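Local coordinates for protein lipase (Acinetobacter baumannii, PDB 4OPM) that probably hydrolyses ester bonds in lipids, as expected of a putative triacylglycerol lipase with the alpha/beta hydrolase fold, at residues T46-G52 / I114-S120; L127-G131 / L229-I233; G146-R150 / Y221-F226; I233-I239 / L260-P266; L238-G242 / A253-K257. Residue numbers count along the deposited sequence, not the author numbering.

Interaction 1 (T46-G52 / I114-S120); sequences TLLLIHG and IHIAGHS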
# COMPACT_ATOMS: atom_id res chain seq x y z
N THR A 46 0.13 9.42 -14.84
CA THR A 46 0.36 8.12 -14.23
C THR A 46 0.27 8.17 -12.71
O THR A 46 0.84 9.07 -12.08
CB THR A 46 1.71 7.54 -14.68
OG1 THR A 46 1.72 7.47 -16.10
CG2 THR A 46 1.99 6.15 -14.10
N LEU A 47 -0.42 7.16 -12.15
CA LEU A 47 -0.57 6.96 -10.69
C LEU A 47 -0.10 5.57 -10.33
O LEU A 47 -0.63 4.58 -10.86
CB LEU A 47 -2.00 7.14 -10.10
CG LEU A 47 -2.94 8.26 -10.51
CD1 LEU A 47 -4.26 8.13 -9.76
CD2 LEU A 47 -2.37 9.61 -10.24
N LEU A 48 0.88 5.48 -9.43
CA LEU A 48 1.40 4.20 -8.95
C LEU A 48 0.88 3.98 -7.53
O LEU A 48 1.15 4.80 -6.65
CB LEU A 48 2.94 4.17 -9.00
CG LEU A 48 3.64 2.90 -8.46
CD1 LEU A 48 3.34 1.69 -9.34
CD2 LEU A 48 5.15 3.12 -8.33
N LEU A 49 0.11 2.89 -7.32
CA LEU A 49 -0.50 2.58 -6.02
C LEU A 49 0.18 1.39 -5.42
O LEU A 49 0.24 0.33 -6.05
CB LEU A 49 -2.02 2.34 -6.14
CG LEU A 49 -2.83 3.38 -6.90
CD1 LEU A 49 -4.30 3.00 -6.95
CD2 LEU A 49 -2.67 4.75 -6.28
N ILE A 50 0.75 1.57 -4.20
CA ILE A 50 1.55 0.53 -3.52
C ILE A 50 0.86 0.01 -2.26
O ILE A 50 0.68 0.77 -1.31
CB ILE A 50 2.98 1.08 -3.18
CG1 ILE A 50 3.60 1.87 -4.35
CG2 ILE A 50 3.90 -0.06 -2.69
CD1 ILE A 50 4.85 2.66 -3.97
N HIS A 51 0.50 -1.29 -2.26
CA HIS A 51 -0.15 -1.93 -1.12
C HIS A 51 0.85 -2.18 0.04
O HIS A 51 2.06 -2.00 -0.13
CB HIS A 51 -0.84 -3.25 -1.54
CG HIS A 51 0.11 -4.34 -1.92
ND1 HIS A 51 0.80 -5.07 -0.96
CD2 HIS A 51 0.44 -4.81 -3.14
CE1 HIS A 51 1.53 -5.96 -1.63
NE2 HIS A 51 1.33 -5.84 -2.95
N GLY A 52 0.33 -2.63 1.17
CA GLY A 52 1.13 -2.90 2.36
C GLY A 52 1.47 -4.36 2.60
O GLY A 52 1.23 -5.21 1.74
N ILE A 114 5.86 10.65 -11.73
CA ILE A 114 4.60 9.94 -11.53
C ILE A 114 4.07 10.19 -10.12
O ILE A 114 4.84 10.41 -9.18
CB ILE A 114 4.71 8.42 -11.86
CG1 ILE A 114 5.56 7.63 -10.83
CG2 ILE A 114 5.17 8.19 -13.32
CD1 ILE A 114 5.50 6.10 -10.96
N HIS A 115 2.73 10.19 -10.00
CA HIS A 115 2.06 10.35 -8.72
C HIS A 115 2.18 9.02 -8.00
O HIS A 115 1.92 7.98 -8.60
CB HIS A 115 0.60 10.72 -8.93
CG HIS A 115 0.38 12.04 -9.60
ND1 HIS A 115 0.50 13.22 -8.90
CD2 HIS A 115 -0.06 12.31 -10.85
CE1 HIS A 115 0.18 14.18 -9.76
NE2 HIS A 115 -0.18 13.67 -10.95
N ILE A 116 2.59 9.03 -6.73
CA ILE A 116 2.75 7.77 -6.00
C ILE A 116 1.91 7.78 -4.73
O ILE A 116 1.88 8.78 -4.03
CB ILE A 116 4.25 7.47 -5.71
CG1 ILE A 116 5.07 7.44 -7.03
CG2 ILE A 116 4.40 6.14 -4.97
CD1 ILE A 116 6.50 7.69 -6.86
N ALA A 117 1.24 6.65 -4.45
CA ALA A 117 0.44 6.49 -3.23
C ALA A 117 0.85 5.20 -2.56
O ALA A 117 1.09 4.20 -3.24
CB ALA A 117 -1.05 6.49 -3.54
N GLY A 118 0.94 5.24 -1.25
CA GLY A 118 1.34 4.06 -0.49
C GLY A 118 0.53 3.87 0.77
O GLY A 118 0.31 4.82 1.52
N HIS A 119 0.06 2.64 0.99
CA HIS A 119 -0.65 2.29 2.21
C HIS A 119 0.28 1.50 3.13
O HIS A 119 0.85 0.50 2.69
CB HIS A 119 -1.94 1.48 1.92
CG HIS A 119 -2.59 0.96 3.17
ND1 HIS A 119 -2.79 -0.39 3.38
CD2 HIS A 119 -2.98 1.64 4.28
CE1 HIS A 119 -3.30 -0.50 4.59
NE2 HIS A 119 -3.42 0.70 5.18
N SER A 120 0.39 1.91 4.42
CA SER A 120 1.12 1.16 5.45
C SER A 120 2.60 0.91 5.00
O SER A 120 3.30 1.89 4.76
CB SER A 120 0.37 -0.13 5.75
OG SER A 120 0.80 -0.76 6.95
O HOH W 1 -2.52 -2.36 1.33
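Parallel pairing at the heart of an alpha/beta hydrolase sheet is illustrated by strands 46-50 and 114-119, which run side by side at 18°, their axes 4.7 Å apart. The residues most covered are His115 and Leu48. His115 N donates to Thr46 O (3.0 Å) and Leu48 N to His115 O (2.8 Å); Ala117 N then returns to Leu48 O (2.9 Å), so the ladder alternates as parallel strands require. Leu47 CD2 lies 3.4 Å from His115 CB, while the imidazole finds its polar partners in Ser139 and Glu296. Leu48 is on the other face, with CB 3.8 Å from CD1 of Ile114. Farther along, Ile50 CD1 meets Ile116 CG2 at 3.6 Å. The second strand runs into what looks like a nucleophile elbow, where Ser120 adopts strained backbone angles (56°, -118°) and its hydroxyl is hydrogen-bonded to His274, consistent with a catalytic triad. At the C-terminal end of the pair, one water sits 2.9 Å from both Gly52 N, whose proton it accepts, and His119 ND1.

Interaction 2 (L127-G131 / L229-I233); sequences LLYAG and LTKTI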
# COMPACT_ATOMS: atom_id res chain seq x y z
N LEU A 127 8.04 6.44 0.31
CA LEU A 127 8.97 7.40 0.92
C LEU A 127 10.41 7.16 0.44
O LEU A 127 11.09 8.10 0.02
CB LEU A 127 8.90 7.34 2.46
CG LEU A 127 7.69 8.07 3.09
CD1 LEU A 127 7.42 7.58 4.51
CD2 LEU A 127 7.88 9.58 3.08
N LEU A 128 10.85 5.89 0.45
CA LEU A 128 12.20 5.55 -0.01
C LEU A 128 12.35 5.85 -1.50
O LEU A 128 13.36 6.42 -1.92
CB LEU A 128 12.51 4.08 0.30
CG LEU A 128 13.98 3.67 0.38
CD1 LEU A 128 14.78 4.59 1.34
CD2 LEU A 128 14.11 2.23 0.81
N TYR A 129 11.32 5.53 -2.29
CA TYR A 129 11.29 5.80 -3.72
C TYR A 129 11.39 7.31 -3.99
O TYR A 129 12.23 7.72 -4.80
CB TYR A 129 9.99 5.23 -4.34
CG TYR A 129 9.98 5.23 -5.85
CD1 TYR A 129 9.73 6.40 -6.57
CD2 TYR A 129 10.17 4.05 -6.56
CE1 TYR A 129 9.70 6.40 -7.96
CE2 TYR A 129 10.13 4.04 -7.96
CZ TYR A 129 9.89 5.21 -8.65
OH TYR A 129 9.86 5.22 -10.02
N ALA A 130 10.59 8.14 -3.27
CA ALA A 130 10.56 9.60 -3.42
C ALA A 130 11.91 10.23 -3.07
O ALA A 130 12.30 11.22 -3.71
CB ALA A 130 9.48 10.19 -2.55
N GLY A 131 12.60 9.66 -2.09
CA GLY A 131 13.91 10.13 -1.65
C GLY A 131 15.02 9.75 -2.61
O GLY A 131 15.91 10.56 -2.87
N LEU A 229 16.25 10.90 5.61
CA LEU A 229 15.55 10.50 4.40
C LEU A 229 14.47 11.53 4.01
O LEU A 229 14.43 11.98 2.87
CB LEU A 229 14.93 9.09 4.57
CG LEU A 229 13.86 8.67 3.51
CD1 LEU A 229 14.49 8.49 2.12
CD2 LEU A 229 13.12 7.41 3.94
N THR A 230 13.57 11.87 4.95
CA THR A 230 12.44 12.78 4.68
C THR A 230 12.90 14.20 4.34
O THR A 230 12.23 14.86 3.55
CB THR A 230 11.43 12.79 5.83
OG1 THR A 230 12.09 13.14 7.04
CG2 THR A 230 10.71 11.45 5.98
N LYS A 231 14.08 14.63 4.85
CA LYS A 231 14.66 15.95 4.54
C LYS A 231 14.92 16.10 3.03
O LYS A 231 14.83 17.20 2.50
CB LYS A 231 15.98 16.13 5.34
CG LYS A 231 16.51 17.55 5.36
CD LYS A 231 17.77 17.66 6.21
CE LYS A 231 18.32 19.07 6.18
NZ LYS A 231 19.64 19.17 6.87
N THR A 232 15.21 14.99 2.34
CA THR A 232 15.52 14.97 0.90
C THR A 232 14.26 14.92 0.01
O THR A 232 14.39 15.00 -1.22
CB THR A 232 16.45 13.78 0.57
OG1 THR A 232 15.73 12.54 0.65
CG2 THR A 232 17.70 13.72 1.45
N ILE A 233 13.05 14.76 0.60
CA ILE A 233 11.81 14.63 -0.17
C ILE A 233 11.11 16.01 -0.32
O ILE A 233 10.63 16.56 0.66
CB ILE A 233 10.86 13.58 0.49
CG1 ILE A 233 11.54 12.18 0.52
CG2 ILE A 233 9.51 13.52 -0.26
CD1 ILE A 233 10.86 11.14 1.42
O HOH W 2 15.97 13.24 -2.73
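Leu229 reaches from helix 223-231 onto the flank of helix 121-132, where its CD1 lies 4.0 Å from Leu128 CD1 and 4.2 Å from the bare CA of Gly131. The glycine is what permits so close an approach: a CB modelled on it would fall only 2.6 Å from Leu229 CD1, well inside a clash. Ile233, farther along the chain, supplies the other large apolar group. Its CD1 packs 3.8 Å from Leu127 CD2 and 3.4 Å from Leu127 O, its CG1 is 3.8 Å from Gly131 N, and its CG2 touches Ala130 CB at 4.0 Å. Leu127 thus meets both hydrophobic side chains.

The polar elements remain at the solvent side. Thr232 OG1 turns back to donate to Leu229 O (2.6 Å), a bond within its own segment, and its oxygen lies 3.8 Å from Gly131 CA. A water donates to Gly131 O (2.7 Å) and to Thr232 O (2.8 Å), bridging the two segments. Leu127 and Ala130 also rest on strand 137-143. Helix 121-132, which follows the presumed nucleophile elbow, thus packs against helix 223-231 and the residues after it, over one side of the central sheet, in keeping with the layered architecture of the alpha/beta hydrolase fold.

Interaction 3 (G146-R150 / Y221-F226); sequences GGIFR and YTPDSF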
# COMPACT_ATOMS: atom_id res chain seq x y z
N GLY A 146 4.04 3.62 7.10
CA GLY A 146 5.09 3.21 8.02
C GLY A 146 6.22 4.22 7.98
O GLY A 146 6.21 5.18 7.19
N GLY A 147 7.21 3.99 8.82
CA GLY A 147 8.38 4.83 8.97
C GLY A 147 8.97 4.60 10.34
O GLY A 147 8.55 3.68 11.05
N ILE A 148 9.92 5.44 10.74
CA ILE A 148 10.55 5.30 12.06
C ILE A 148 10.34 6.64 12.76
O ILE A 148 10.94 7.64 12.38
CB ILE A 148 12.04 4.84 11.99
CG1 ILE A 148 12.21 3.68 10.98
CG2 ILE A 148 12.49 4.43 13.39
CD1 ILE A 148 13.68 3.16 10.74
N PHE A 149 9.43 6.64 13.75
CA PHE A 149 8.91 7.85 14.36
C PHE A 149 9.24 8.04 15.83
O PHE A 149 9.18 7.09 16.60
CB PHE A 149 7.38 7.83 14.20
CG PHE A 149 6.89 7.58 12.78
CD1 PHE A 149 6.99 8.57 11.81
CD2 PHE A 149 6.31 6.36 12.43
CE1 PHE A 149 6.54 8.34 10.50
CE2 PHE A 149 5.85 6.13 11.13
CZ PHE A 149 5.97 7.12 10.16
N ARG A 150 9.47 9.30 16.22
CA ARG A 150 9.67 9.68 17.62
C ARG A 150 8.35 9.61 18.38
O ARG A 150 8.35 9.32 19.57
CB ARG A 150 10.25 11.10 17.74
CG ARG A 150 11.67 11.20 17.23
CD ARG A 150 12.30 12.55 17.53
NE ARG A 150 13.25 12.92 16.48
CZ ARG A 150 14.50 12.48 16.39
NH1 ARG A 150 14.99 11.65 17.31
NH2 ARG A 150 15.27 12.87 15.39
N TYR A 221 18.24 1.20 11.52
CA TYR A 221 17.90 2.61 11.37
C TYR A 221 17.05 3.13 12.53
O TYR A 221 16.41 2.38 13.25
CB TYR A 221 17.20 2.84 10.00
CG TYR A 221 18.13 2.49 8.86
CD1 TYR A 221 19.22 3.30 8.55
CD2 TYR A 221 17.95 1.32 8.12
CE1 TYR A 221 20.12 2.95 7.54
CE2 TYR A 221 18.84 0.97 7.10
CZ TYR A 221 19.92 1.79 6.81
OH TYR A 221 20.81 1.49 5.81
N THR A 222 17.11 4.44 12.72
CA THR A 222 16.44 5.13 13.82
C THR A 222 15.53 6.26 13.34
O THR A 222 15.57 6.59 12.15
CB THR A 222 17.53 5.76 14.72
OG1 THR A 222 18.17 6.81 13.99
CG2 THR A 222 18.55 4.74 15.27
N PRO A 223 14.79 6.98 14.24
CA PRO A 223 14.04 8.16 13.78
C PRO A 223 14.98 9.23 13.20
O PRO A 223 14.59 9.94 12.28
CB PRO A 223 13.33 8.64 15.05
CG PRO A 223 13.25 7.44 15.92
CD PRO A 223 14.57 6.75 15.68
N ASP A 224 16.25 9.31 13.68
CA ASP A 224 17.27 10.21 13.11
C ASP A 224 17.52 9.88 11.63
O ASP A 224 17.54 10.79 10.80
CB ASP A 224 18.59 10.13 13.89
CG ASP A 224 18.66 11.00 15.14
OD1 ASP A 224 17.72 11.80 15.36
OD2 ASP A 224 19.66 10.89 15.88
N SER A 225 17.64 8.58 11.30
CA SER A 225 17.83 8.10 9.92
C SER A 225 16.63 8.49 9.05
O SER A 225 16.80 8.93 7.91
CB SER A 225 17.99 6.58 9.87
OG SER A 225 18.81 6.08 10.91
N PHE A 226 15.43 8.35 9.62
CA PHE A 226 14.18 8.65 8.92
C PHE A 226 14.07 10.14 8.63
O PHE A 226 13.59 10.52 7.56
CB PHE A 226 12.99 8.14 9.73
CG PHE A 226 11.68 8.24 9.00
CD1 PHE A 226 11.39 7.37 7.95
CD2 PHE A 226 10.72 9.18 9.37
CE1 PHE A 226 10.17 7.47 7.27
CE2 PHE A 226 9.50 9.26 8.70
CZ PHE A 226 9.24 8.41 7.65
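Ile148 forms the apolar centre here, with more surface covered than any other residue of the contact. Its CD1 touches Tyr221 CB at 3.6 Å, its CG2 lies 3.9 Å from Pro223 CD, and its CB is 4.1 Å from Phe226 CB. The Phe226 ring lies against the loop backbone, with Ile148 N and Gly147 C over one face and Gly147 CA 3.6 Å from its CE1. Gly147 suits this spot doubly: its backbone angles (157°, -170°) are readily reached only by glycine, and a modelled CB would clash at 2.7 Å with Phe226 CZ. Phe149 extends the cluster, its ring oblique to that of Phe226 with centroids 5.2 Å apart, and it goes on to touch helix 251-259. Gly146 is hydrogen-bonded through the backbone to Ser120 of the putative nucleophile elbow, so the loop lies beside the presumed active site of this alpha/beta hydrolase.

Moving outward, Ile148 O receives a CA-H...O contact from Pro223 CA (3.4 Å) at the first turn of helix 223-231. On the exposed edge, Arg150 passes one guanidinium face over Pro223 CB, while its NH2 makes a salt bridge to Asp224 OD1 (2.7 Å); NH1 adds a weak 3.4 Å bond to the same oxygen. The chemistry implies that greasy packing fixes this loop against the helix start, with one ion pair closing the solvent-facing side.

Interaction 4 (I233-I239 / L260-P266); sequences IDAPTLI and LKNAQPP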
# COMPACT_ATOMS: atom_id res chain seq x y z
N ILE A 233 13.05 14.76 0.60
CA ILE A 233 11.81 14.63 -0.17
C ILE A 233 11.11 16.01 -0.32
O ILE A 233 10.63 16.56 0.66
CB ILE A 233 10.86 13.58 0.49
CG1 ILE A 233 11.54 12.18 0.52
CG2 ILE A 233 9.51 13.52 -0.26
CD1 ILE A 233 10.86 11.14 1.42
N ASP A 234 11.06 16.53 -1.55
CA ASP A 234 10.45 17.83 -1.84
C ASP A 234 9.08 17.67 -2.48
O ASP A 234 8.40 18.66 -2.72
CB ASP A 234 11.36 18.66 -2.78
CG ASP A 234 12.66 19.16 -2.18
OD1 ASP A 234 12.82 19.07 -0.94
OD2 ASP A 234 13.51 19.67 -2.94
N ALA A 235 8.68 16.43 -2.80
CA ALA A 235 7.41 16.15 -3.47
C ALA A 235 6.20 16.70 -2.69
O ALA A 235 6.16 16.56 -1.46
CB ALA A 235 7.24 14.64 -3.67
N PRO A 236 5.21 17.34 -3.38
CA PRO A 236 3.98 17.73 -2.66
C PRO A 236 3.35 16.46 -2.09
O PRO A 236 3.30 15.44 -2.79
CB PRO A 236 3.11 18.39 -3.74
CG PRO A 236 3.63 17.87 -5.02
CD PRO A 236 5.09 17.57 -4.83
N THR A 237 2.97 16.49 -0.80
CA THR A 237 2.52 15.28 -0.12
C THR A 237 1.18 15.47 0.58
O THR A 237 0.94 16.48 1.25
CB THR A 237 3.62 14.82 0.89
OG1 THR A 237 4.85 14.61 0.19
CG2 THR A 237 3.25 13.55 1.66
N LEU A 238 0.32 14.47 0.42
CA LEU A 238 -0.97 14.36 1.08
C LEU A 238 -0.85 13.24 2.10
O LEU A 238 -0.35 12.16 1.77
CB LEU A 238 -2.10 14.10 0.06
CG LEU A 238 -3.53 13.99 0.63
CD1 LEU A 238 -3.98 15.31 1.27
CD2 LEU A 238 -4.51 13.58 -0.46
N ILE A 239 -1.29 13.50 3.33
CA ILE A 239 -1.24 12.50 4.41
C ILE A 239 -2.64 12.25 4.86
O ILE A 239 -3.36 13.20 5.18
CB ILE A 239 -0.35 12.99 5.61
CG1 ILE A 239 1.10 13.30 5.16
CG2 ILE A 239 -0.37 12.00 6.80
CD1 ILE A 239 1.82 14.33 6.08
N LEU A 260 8.14 16.46 6.32
CA LEU A 260 8.09 16.68 4.88
C LEU A 260 7.76 18.13 4.54
O LEU A 260 6.67 18.61 4.86
CB LEU A 260 7.05 15.73 4.25
CG LEU A 260 7.35 14.23 4.39
CD1 LEU A 260 6.11 13.39 4.11
CD2 LEU A 260 8.52 13.80 3.49
N LYS A 261 8.73 18.81 3.89
CA LYS A 261 8.71 20.23 3.49
C LYS A 261 7.40 20.65 2.79
O LYS A 261 6.84 21.69 3.14
CB LYS A 261 9.90 20.49 2.53
CG LYS A 261 10.13 21.96 2.18
CD LYS A 261 11.29 22.11 1.20
CE LYS A 261 11.56 23.55 0.83
NZ LYS A 261 12.77 23.68 -0.03
N ASN A 262 6.92 19.85 1.82
CA ASN A 262 5.75 20.20 1.04
C ASN A 262 4.54 19.31 1.33
O ASN A 262 3.70 19.08 0.47
CB ASN A 262 6.11 20.21 -0.45
CG ASN A 262 7.07 21.34 -0.77
OD1 ASN A 262 6.89 22.48 -0.32
ND2 ASN A 262 8.17 21.05 -1.47
N ALA A 263 4.41 18.88 2.58
CA ALA A 263 3.24 18.12 2.99
C ALA A 263 2.13 19.09 3.37
O ALA A 263 2.40 20.15 3.95
CB ALA A 263 3.58 17.21 4.16
N GLN A 264 0.91 18.74 3.02
CA GLN A 264 -0.31 19.47 3.38
C GLN A 264 -0.75 19.08 4.78
O GLN A 264 -0.31 18.03 5.25
CB GLN A 264 -1.44 19.11 2.37
CG GLN A 264 -1.26 19.81 1.04
CD GLN A 264 -2.37 19.55 0.07
OE1 GLN A 264 -2.18 19.75 -1.13
NE2 GLN A 264 -3.55 19.14 0.54
N PRO A 265 -1.66 19.85 5.46
CA PRO A 265 -2.18 19.39 6.77
C PRO A 265 -2.82 18.00 6.64
O PRO A 265 -3.55 17.75 5.68
CB PRO A 265 -3.23 20.45 7.13
CG PRO A 265 -2.78 21.68 6.38
CD PRO A 265 -2.29 21.13 5.07
N PRO A 266 -2.49 17.04 7.55
CA PRO A 266 -3.05 15.69 7.42
C PRO A 266 -4.57 15.64 7.52
O PRO A 266 -5.18 16.47 8.19
CB PRO A 266 -2.43 14.92 8.59
CG PRO A 266 -1.22 15.72 8.96
CD PRO A 266 -1.62 17.14 8.74
O HOH W 3 7.80 17.30 0.75
O HOH W 4 11.19 17.47 3.18
O HOH W 5 -1.88 16.14 4.11
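A shallow groove beside the start of strand 237-242 takes up the knobbly loop 260-266, which leads from helix 251-259 toward the edge strand 267-269. Leu260 is the first bump: its CD2 presses on Ile233 CB and its CD1 on Thr237 CG2, both at 3.8 Å. The type I turn from Leu260 to Ala263 then swings Asn262 inward, so that its side chain fills the hollow beneath the bend at Asp234 and Ala235, and ND2 donates to Asp234 O (2.7 Å). Ala263, small enough to lie close, brings its CB within 3.9 Å of Ile239 CD1. At the far end Pro266 CB seats against Ile239 CG2 (4.0 Å), and Gln264 lies along Leu238.

Where the two backbones draw closest, Thr237 and Ala263 form a single bridge with their CA atoms 4.3 Å apart: Thr237 N donates to Asn262 O (3.0 Å) and Gln264 N to Thr237 O (2.9 Å). Gaps that the residues do not fill hold water. One gives protons to Ile233 O (2.9 Å) and Ala235 O (2.8 Å) and accepts from Asn262 N (2.9 Å); another accepts from Ile239 N (2.8 Å), where the backbones have parted. The chemistry implies an irregular extension toward the sheet's edge, in which backbone hydrogen bonds and that of the Asn262 side chain hold the loop and solvent completes the bonding where shapes fit less well.

Interaction 5 (L238-G242 / A253-K257); sequences LILWG and ANELK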
# COMPACT_ATOMS: atom_id res chain seq x y z
N LEU A 238 0.32 14.47 0.42
CA LEU A 238 -0.97 14.36 1.08
C LEU A 238 -0.85 13.24 2.10
O LEU A 238 -0.35 12.16 1.77
CB LEU A 238 -2.10 14.10 0.06
CG LEU A 238 -3.53 13.99 0.63
CD1 LEU A 238 -3.98 15.31 1.27
CD2 LEU A 238 -4.51 13.58 -0.46
N ILE A 239 -1.29 13.50 3.33
CA ILE A 239 -1.24 12.50 4.41
C ILE A 239 -2.64 12.25 4.86
O ILE A 239 -3.36 13.20 5.18
CB ILE A 239 -0.35 12.99 5.61
CG1 ILE A 239 1.10 13.30 5.16
CG2 ILE A 239 -0.37 12.00 6.80
CD1 ILE A 239 1.82 14.33 6.08
N LEU A 240 -3.03 10.98 4.94
CA LEU A 240 -4.37 10.63 5.42
C LEU A 240 -4.25 9.49 6.42
O LEU A 240 -3.48 8.55 6.22
CB LEU A 240 -5.31 10.27 4.25
CG LEU A 240 -6.78 10.10 4.60
CD1 LEU A 240 -7.68 10.58 3.48
CD2 LEU A 240 -7.10 8.64 4.95
N TRP A 241 -4.99 9.60 7.54
CA TRP A 241 -4.95 8.60 8.60
C TRP A 241 -6.33 8.23 9.08
O TRP A 241 -7.26 9.03 9.01
CB TRP A 241 -4.20 9.19 9.82
CG TRP A 241 -3.11 8.31 10.35
CD1 TRP A 241 -3.20 7.40 11.37
CD2 TRP A 241 -1.79 8.20 9.82
NE1 TRP A 241 -1.99 6.76 11.53
CE2 TRP A 241 -1.11 7.23 10.59
CE3 TRP A 241 -1.11 8.82 8.75
CZ2 TRP A 241 0.23 6.89 10.35
CZ3 TRP A 241 0.22 8.49 8.53
CH2 TRP A 241 0.86 7.51 9.29
N GLY A 242 -6.42 7.05 9.68
CA GLY A 242 -7.61 6.65 10.40
C GLY A 242 -7.35 7.01 11.85
O GLY A 242 -6.31 6.63 12.40
N ALA A 253 0.94 11.03 12.04
CA ALA A 253 0.52 11.87 10.89
C ALA A 253 1.10 13.30 11.01
O ALA A 253 1.59 13.86 10.01
CB ALA A 253 -1.00 11.92 10.80
N ASN A 254 1.08 13.87 12.22
CA ASN A 254 1.63 15.21 12.47
C ASN A 254 3.15 15.20 12.38
O ASN A 254 3.73 16.16 11.90
CB ASN A 254 1.18 15.79 13.81
CG ASN A 254 -0.25 16.28 13.79
OD1 ASN A 254 -0.98 16.16 14.79
ND2 ASN A 254 -0.71 16.81 12.66
N GLU A 255 3.79 14.10 12.81
CA GLU A 255 5.24 13.99 12.69
C GLU A 255 5.65 13.97 11.20
O GLU A 255 6.55 14.72 10.80
CB GLU A 255 5.74 12.75 13.43
CG GLU A 255 7.26 12.72 13.52
CD GLU A 255 7.84 11.58 14.33
OE1 GLU A 255 7.10 10.94 15.10
OE2 GLU A 255 9.07 11.36 14.22
N LEU A 256 4.94 13.19 10.35
CA LEU A 256 5.21 13.15 8.91
C LEU A 256 5.05 14.54 8.29
O LEU A 256 5.90 14.95 7.50
CB LEU A 256 4.30 12.14 8.17
CG LEU A 256 4.69 10.68 8.26
CD1 LEU A 256 3.54 9.79 7.79
CD2 LEU A 256 5.98 10.38 7.46
N LYS A 257 4.00 15.29 8.71
CA LYS A 257 3.74 16.65 8.27
C LYS A 257 4.95 17.55 8.62
O LYS A 257 5.41 18.30 7.76
CB LYS A 257 2.44 17.20 8.90
CG LYS A 257 2.22 18.73 8.78
CD LYS A 257 1.96 19.15 7.34
CE LYS A 257 1.55 20.59 7.21
NZ LYS A 257 2.73 21.49 7.28
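Along strand 238-242, alternate residues address helix 251-259, as expected within a beta-alpha-beta unit; segments 238-242 and 253-257 run nearly antiparallel (171°), their axes 9.1 Å apart. Leu238 takes no part, packing instead toward helix 281-298. Next comes Ile239, the most covered residue: its CG2 lies 4.1 Å from Ala253 CB, while CD1 slots under the helix, 3.9 Å from Leu256 CB and 3.5 Å from Lys257 N. Leu240 turns away to the other face of the sheet. Trp241 faces the helix again and lays its indole beside it, with Ala253 CA over one ring face, CE3 3.7 Å from Ala253 CB and CZ3 3.6 Å from Leu256 CD1; its NE1 is hydrogen-bonded to Ile248 O. Gly242, at the strand's end, is beyond reach of 253-257. With no hydrogen bond between the segments, the contact rests on apolar packing, and its fit depends on the small Ala253 letting the bulky Ile239 and Trp241 close in.

In the fold
Interaction 1 forms the middle of the sheet and leads to the presumed nucleophile; the other four build outward from it. Ile116 CD1 of interaction 1 packs on Tyr129 CD1 of interaction 2 (3.5 Å), and Ser120 O lies 3.0 Å from Gly146 N of interaction 3, a probable hydrogen bond near the putative active site. Bound polyethylene glycol, probably from the crystallisation liquor, comes within about 4 Å of Ser120, Leu128 and Gly147 and may mark a pocket bordered by interactions 1, 2 and 3. Ile233 belongs to both interactions 2 and 4, whose centres are 11 Å apart. Interactions 4 and 5 share Leu238 and Ile239, while Arg150 N and Glu255 OE2 (2.9 Å) connect interactions 3 and 5.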